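Local coordinates for protein uncharacterized RmlC-like cupin (Ralstonia eutropha JMP134, PDB 3EBR) that is of unknown function but belongs to the ChrR-like cupins, beta-barrel proteins whose relatives often bind a metal ion, at residues A[18-23]-A[31-36]; A[57-62]-A[93-98]. All coordinates share one frame; numbering follows the deposited sequence.

In the fold
Both contacts join antiparallel strands of one cupin barrel, but in different sheets, and their centres lie about 20 Å apart. Interaction 1 pairs 18-23 with 31-36, where strand 20-21 forms an outermost strand of the six-stranded sheet in this chain; interaction 2 pairs 57-62 with 93-98, two inner strands of the five-stranded sheet. Each is partly buried. The first lies nearer the centre of the chain and is mostly apolar and aromatic, its strands packed against helix 133-146. The second is rich in histidine and arginine, and its Ser93 end meets another subunit. The first contact closes a beta hairpin, while the second joins strands far apart in sequence.

Interaction 1: A[18-23]-A[31-36]; sequences PWMPFA and VKYFKI
Lys32 sends CG anti to its backbone N (chi1 179°), and a bend at chi3 (-72°) swings CE over one face of the Trp19 indole. The lysine chain and the indole cross at about a right angle, and CE stands 3.4 Å from the centroid of the five-membered ring, a CH-pi contact. A methylene next to an ammonium group has polarised C-H bonds, which suits it to this pi surface. NZ comes near Trp19 NE1, but both are donors and do not bond; instead the ammonium is held by the carbonyl of Gly14.

Next along the segments, the backbones are tied as the antiparallel hydrogen-bonded pair Met20 with Val31. Met20 N donates to Val31 O at 2.8 Å, and Val31 N returns a bond to Met20 O, also at 2.8 Å. This is the pairing of a beta hairpin that sets strand 20-21 at the margin of the six-stranded sheet of the cupin barrel.

On the face shared by Met20 and Val31, the two side chains lie side by side, with CG of Met20, here selenomethionine, 3.7 Å from CG1 of Val31. The SE of Met20 reaches the edge of the Tyr33 ring, 3.9 Å from CE2 and near the ring plane, a Met-aromatic contact in which the long, flexible chain crosses the ring at about a right angle. Branched Val31 also meets Phe22: CD2 of Phe22 lies 4.0 Å from CB of Val31. Helix 133-146 covers this side: Arg139 forms a cation-pi contact with Phe22 and Tyr143 touches Met20. A water bridges the two segments, donating to Pro18 O at 3.0 Å and accepting from Tyr33 N at 2.7 Å.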
# COMPACT_ATOMS: atom_id res chain seq x y z
N PRO A 18 -18.58 -18.95 -1.00
CA PRO A 18 -18.33 -20.39 -1.18
C PRO A 18 -16.90 -20.83 -1.51
O PRO A 18 -16.12 -20.06 -2.08
CB PRO A 18 -19.22 -20.73 -2.39
CG PRO A 18 -19.26 -19.52 -3.18
CD PRO A 18 -19.19 -18.36 -2.21
N TRP A 19 -16.58 -22.07 -1.10
CA TRP A 19 -15.34 -22.73 -1.45
C TRP A 19 -15.61 -23.11 -2.88
O TRP A 19 -16.72 -23.57 -3.17
CB TRP A 19 -15.03 -24.01 -0.67
CG TRP A 19 -14.38 -23.84 0.63
CD1 TRP A 19 -14.94 -23.97 1.86
CD2 TRP A 19 -12.99 -23.55 0.85
NE1 TRP A 19 -13.99 -23.78 2.84
CE2 TRP A 19 -12.78 -23.52 2.24
CE3 TRP A 19 -11.90 -23.31 -0.02
CZ2 TRP A 19 -11.52 -23.24 2.81
CZ3 TRP A 19 -10.65 -23.04 0.54
CH2 TRP A 19 -10.47 -23.01 1.94
N MSE A 20 -14.64 -22.93 -3.76
CA MSE A 20 -14.83 -23.26 -5.17
C MSE A 20 -13.55 -23.76 -5.81
O MSE A 20 -12.47 -23.32 -5.43
CB MSE A 20 -15.36 -22.04 -5.91
CG MSE A 20 -14.45 -20.78 -5.87
SE MSE A 20 -15.22 -19.26 -6.78
CE MSE A 20 -15.43 -20.02 -8.22
N PRO A 21 -13.66 -24.66 -6.81
CA PRO A 21 -12.46 -25.18 -7.47
C PRO A 21 -11.78 -24.08 -8.27
O PRO A 21 -12.47 -23.20 -8.80
CB PRO A 21 -13.00 -26.27 -8.39
CG PRO A 21 -14.42 -25.98 -8.55
CD PRO A 21 -14.89 -25.22 -7.40
N PHE A 22 -10.46 -24.16 -8.38
CA PHE A 22 -9.66 -23.17 -9.10
C PHE A 22 -9.77 -23.50 -10.61
O PHE A 22 -8.80 -23.91 -11.25
CB PHE A 22 -8.23 -23.14 -8.53
CG PHE A 22 -7.52 -21.82 -8.70
CD1 PHE A 22 -6.95 -21.45 -9.91
CD2 PHE A 22 -7.40 -20.94 -7.62
CE1 PHE A 22 -6.29 -20.21 -10.05
CE2 PHE A 22 -6.75 -19.72 -7.74
CZ PHE A 22 -6.20 -19.35 -8.96
N ALA A 23 -10.97 -23.28 -11.17
CA ALA A 23 -11.30 -23.59 -12.55
C ALA A 23 -10.77 -22.53 -13.50
O ALA A 23 -10.73 -21.36 -13.13
CB ALA A 23 -12.81 -23.71 -12.71
N VAL A 31 -10.47 -22.59 -3.62
CA VAL A 31 -10.24 -21.19 -3.26
C VAL A 31 -11.52 -20.61 -2.69
O VAL A 31 -12.61 -21.06 -3.05
CB VAL A 31 -9.76 -20.36 -4.49
CG1 VAL A 31 -10.80 -20.38 -5.61
CG2 VAL A 31 -9.41 -18.91 -4.10
N LYS A 32 -11.40 -19.67 -1.75
CA LYS A 32 -12.54 -18.97 -1.15
C LYS A 32 -12.17 -17.49 -1.21
O LYS A 32 -11.15 -17.10 -0.64
CB LYS A 32 -12.82 -19.44 0.28
CG LYS A 32 -14.01 -18.72 0.99
CD LYS A 32 -14.27 -19.18 2.42
CE LYS A 32 -14.88 -20.57 2.49
NZ LYS A 32 -15.08 -21.02 3.90
N TYR A 33 -12.98 -16.68 -1.90
CA TYR A 33 -12.72 -15.24 -2.05
C TYR A 33 -13.41 -14.39 -0.97
O TYR A 33 -14.63 -14.47 -0.81
CB TYR A 33 -13.16 -14.75 -3.44
CG TYR A 33 -12.35 -15.37 -4.54
CD1 TYR A 33 -11.09 -14.87 -4.85
CD2 TYR A 33 -12.84 -16.46 -5.28
CE1 TYR A 33 -10.33 -15.43 -5.86
CE2 TYR A 33 -12.07 -17.02 -6.30
CZ TYR A 33 -10.82 -16.50 -6.57
OH TYR A 33 -10.02 -17.03 -7.54
N PHE A 34 -12.62 -13.58 -0.26
CA PHE A 34 -13.10 -12.65 0.78
C PHE A 34 -13.10 -11.21 0.30
O PHE A 34 -14.00 -10.46 0.67
CB PHE A 34 -12.26 -12.77 2.05
CG PHE A 34 -12.49 -14.05 2.80
CD1 PHE A 34 -13.51 -14.13 3.75
CD2 PHE A 34 -11.72 -15.17 2.55
CE1 PHE A 34 -13.74 -15.30 4.45
CE2 PHE A 34 -11.95 -16.35 3.24
CZ PHE A 34 -12.96 -16.42 4.20
N LYS A 35 -12.09 -10.79 -0.46
CA LYS A 35 -12.01 -9.43 -0.96
C LYS A 35 -11.32 -9.48 -2.32
O LYS A 35 -10.44 -10.30 -2.51
CB LYS A 35 -11.22 -8.58 0.03
CG LYS A 35 -11.64 -7.12 0.13
CD LYS A 35 -12.98 -7.06 0.88
CE LYS A 35 -13.52 -5.69 1.02
NZ LYS A 35 -14.92 -5.76 1.55
N ILE A 36 -11.76 -8.65 -3.27
CA ILE A 36 -11.18 -8.57 -4.61
C ILE A 36 -11.14 -7.08 -4.95
O ILE A 36 -12.04 -6.58 -5.57
CB ILE A 36 -11.99 -9.39 -5.65
CG1 ILE A 36 -12.07 -10.88 -5.29
CG2 ILE A 36 -11.37 -9.24 -7.04
CD1 ILE A 36 -12.82 -11.74 -6.32
O HOH W 1 -15.41 -17.32 -2.95

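Interaction 2: A[57-62]-A[93-98]; sequences RHHHTG and STRHTP
The carbonyl oxygen of His96 accepts a nearly straight bond from His58 N (3.0 Å, angle at H 168°), receives a CA-H...O contact from Arg57 CA at 3.4 Å, and sits over one face of the His58 imidazole. His96 N returns a bond to His58 O, so the two residues form a hydrogen-bonded antiparallel pair inside the five-stranded sheet of the cupin fold. His58, His60 and His96 lie on one face of these strands, a grouping that recalls the histidine clusters of metal-binding cupins, although a metal role is not established here. Two residues along, His60 N bonds to Thr94 O at 3.1 Å, and Ser93 and Thr94 both face His60 in a G1 beta bulge.

On the face of His59 and Arg95 the contact is made by a side-chain hydrogen bond. Imidazole suits His59 because it can accept and donate at once: its NE2 bonds to OE2 of Glu117 of a neighbouring subunit, consistent with a proton on that nitrogen. His59 CG is anti to its backbone N (chi1 175°), and Arg95, extended from CG to NE, donates from NE to His59 ND1 at 3.1 Å, approaching 20° out of the imidazole plane.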
# COMPACT_ATOMS: atom_id res chain seq x y z
N ARG A 57 5.03 -23.00 -11.39
CA ARG A 57 5.93 -21.93 -11.03
C ARG A 57 5.25 -20.64 -11.49
O ARG A 57 4.66 -20.61 -12.58
CB ARG A 57 7.31 -22.08 -11.66
CG ARG A 57 8.33 -21.03 -11.16
CD ARG A 57 9.76 -21.43 -11.51
NE ARG A 57 9.93 -21.63 -12.95
CZ ARG A 57 10.42 -20.75 -13.84
NH1 ARG A 57 10.88 -19.54 -13.50
NH2 ARG A 57 10.48 -21.12 -15.12
N HIS A 58 5.28 -19.63 -10.64
CA HIS A 58 4.68 -18.35 -10.95
C HIS A 58 5.63 -17.23 -10.60
O HIS A 58 6.43 -17.37 -9.68
CB HIS A 58 3.35 -18.14 -10.21
CG HIS A 58 3.46 -18.08 -8.71
ND1 HIS A 58 3.18 -19.16 -7.90
CD2 HIS A 58 3.79 -17.07 -7.87
CE1 HIS A 58 3.35 -18.82 -6.64
NE2 HIS A 58 3.73 -17.55 -6.59
N HIS A 59 5.54 -16.15 -11.38
CA HIS A 59 6.28 -14.92 -11.17
C HIS A 59 5.17 -14.06 -10.64
O HIS A 59 4.09 -14.06 -11.25
CB HIS A 59 6.80 -14.34 -12.47
CG HIS A 59 7.45 -13.00 -12.33
ND1 HIS A 59 8.82 -12.84 -12.29
CD2 HIS A 59 6.93 -11.76 -12.23
CE1 HIS A 59 9.11 -11.56 -12.17
NE2 HIS A 59 7.98 -10.88 -12.13
N HIS A 60 5.42 -13.35 -9.54
CA HIS A 60 4.43 -12.45 -8.94
C HIS A 60 4.93 -11.00 -8.98
O HIS A 60 6.06 -10.72 -8.60
CB HIS A 60 4.09 -12.89 -7.51
CG HIS A 60 3.02 -12.06 -6.90
ND1 HIS A 60 1.78 -11.91 -7.49
CD2 HIS A 60 2.97 -11.37 -5.75
CE1 HIS A 60 1.03 -11.12 -6.75
NE2 HIS A 60 1.72 -10.79 -5.68
N THR A 61 4.05 -10.09 -9.44
CA THR A 61 4.38 -8.67 -9.59
C THR A 61 4.41 -7.79 -8.33
O THR A 61 5.13 -6.79 -8.33
CB THR A 61 3.40 -8.04 -10.62
OG1 THR A 61 2.05 -8.19 -10.17
CG2 THR A 61 3.55 -8.71 -12.00
N GLY A 62 3.64 -8.14 -7.30
CA GLY A 62 3.60 -7.37 -6.04
C GLY A 62 3.99 -8.26 -4.87
O GLY A 62 4.87 -9.09 -5.01
N SER A 93 8.33 -9.01 -7.83
CA SER A 93 9.04 -9.56 -9.00
C SER A 93 9.97 -10.76 -8.74
O SER A 93 11.10 -10.78 -9.18
CB SER A 93 9.81 -8.41 -9.68
OG SER A 93 8.92 -7.34 -9.95
N THR A 94 9.46 -11.73 -8.00
CA THR A 94 10.19 -12.95 -7.65
C THR A 94 9.41 -14.16 -8.18
O THR A 94 8.18 -14.09 -8.35
CB THR A 94 10.43 -13.03 -6.14
OG1 THR A 94 9.18 -12.95 -5.46
CG2 THR A 94 11.33 -11.87 -5.70
N ARG A 95 10.14 -15.26 -8.41
CA ARG A 95 9.61 -16.52 -8.95
C ARG A 95 9.62 -17.63 -7.92
O ARG A 95 10.62 -17.82 -7.22
CB ARG A 95 10.40 -16.89 -10.21
CG ARG A 95 10.11 -15.90 -11.33
CD ARG A 95 11.00 -16.04 -12.53
NE ARG A 95 10.66 -15.01 -13.51
CZ ARG A 95 11.33 -14.75 -14.64
NH1 ARG A 95 12.40 -15.47 -15.02
NH2 ARG A 95 10.90 -13.76 -15.43
N HIS A 96 8.50 -18.36 -7.82
CA HIS A 96 8.32 -19.44 -6.85
C HIS A 96 7.49 -20.61 -7.35
O HIS A 96 6.50 -20.39 -8.05
CB HIS A 96 7.61 -18.90 -5.62
CG HIS A 96 8.41 -17.93 -4.84
ND1 HIS A 96 8.16 -16.58 -4.86
CD2 HIS A 96 9.52 -18.10 -4.08
CE1 HIS A 96 9.05 -15.97 -4.11
NE2 HIS A 96 9.89 -16.86 -3.62
N THR A 97 7.85 -21.82 -6.91
CA THR A 97 7.19 -23.07 -7.25
C THR A 97 6.67 -23.64 -5.93
O THR A 97 7.40 -24.35 -5.23
CB THR A 97 8.14 -24.06 -7.92
OG1 THR A 97 8.69 -23.45 -9.09
CG2 THR A 97 7.40 -25.33 -8.32
N PRO A 98 5.41 -23.32 -5.55
CA PRO A 98 4.92 -23.84 -4.28
C PRO A 98 4.60 -25.32 -4.39
O PRO A 98 4.23 -25.81 -5.46
CB PRO A 98 3.64 -23.04 -4.05
CG PRO A 98 3.15 -22.75 -5.41
CD PRO A 98 4.38 -22.52 -6.24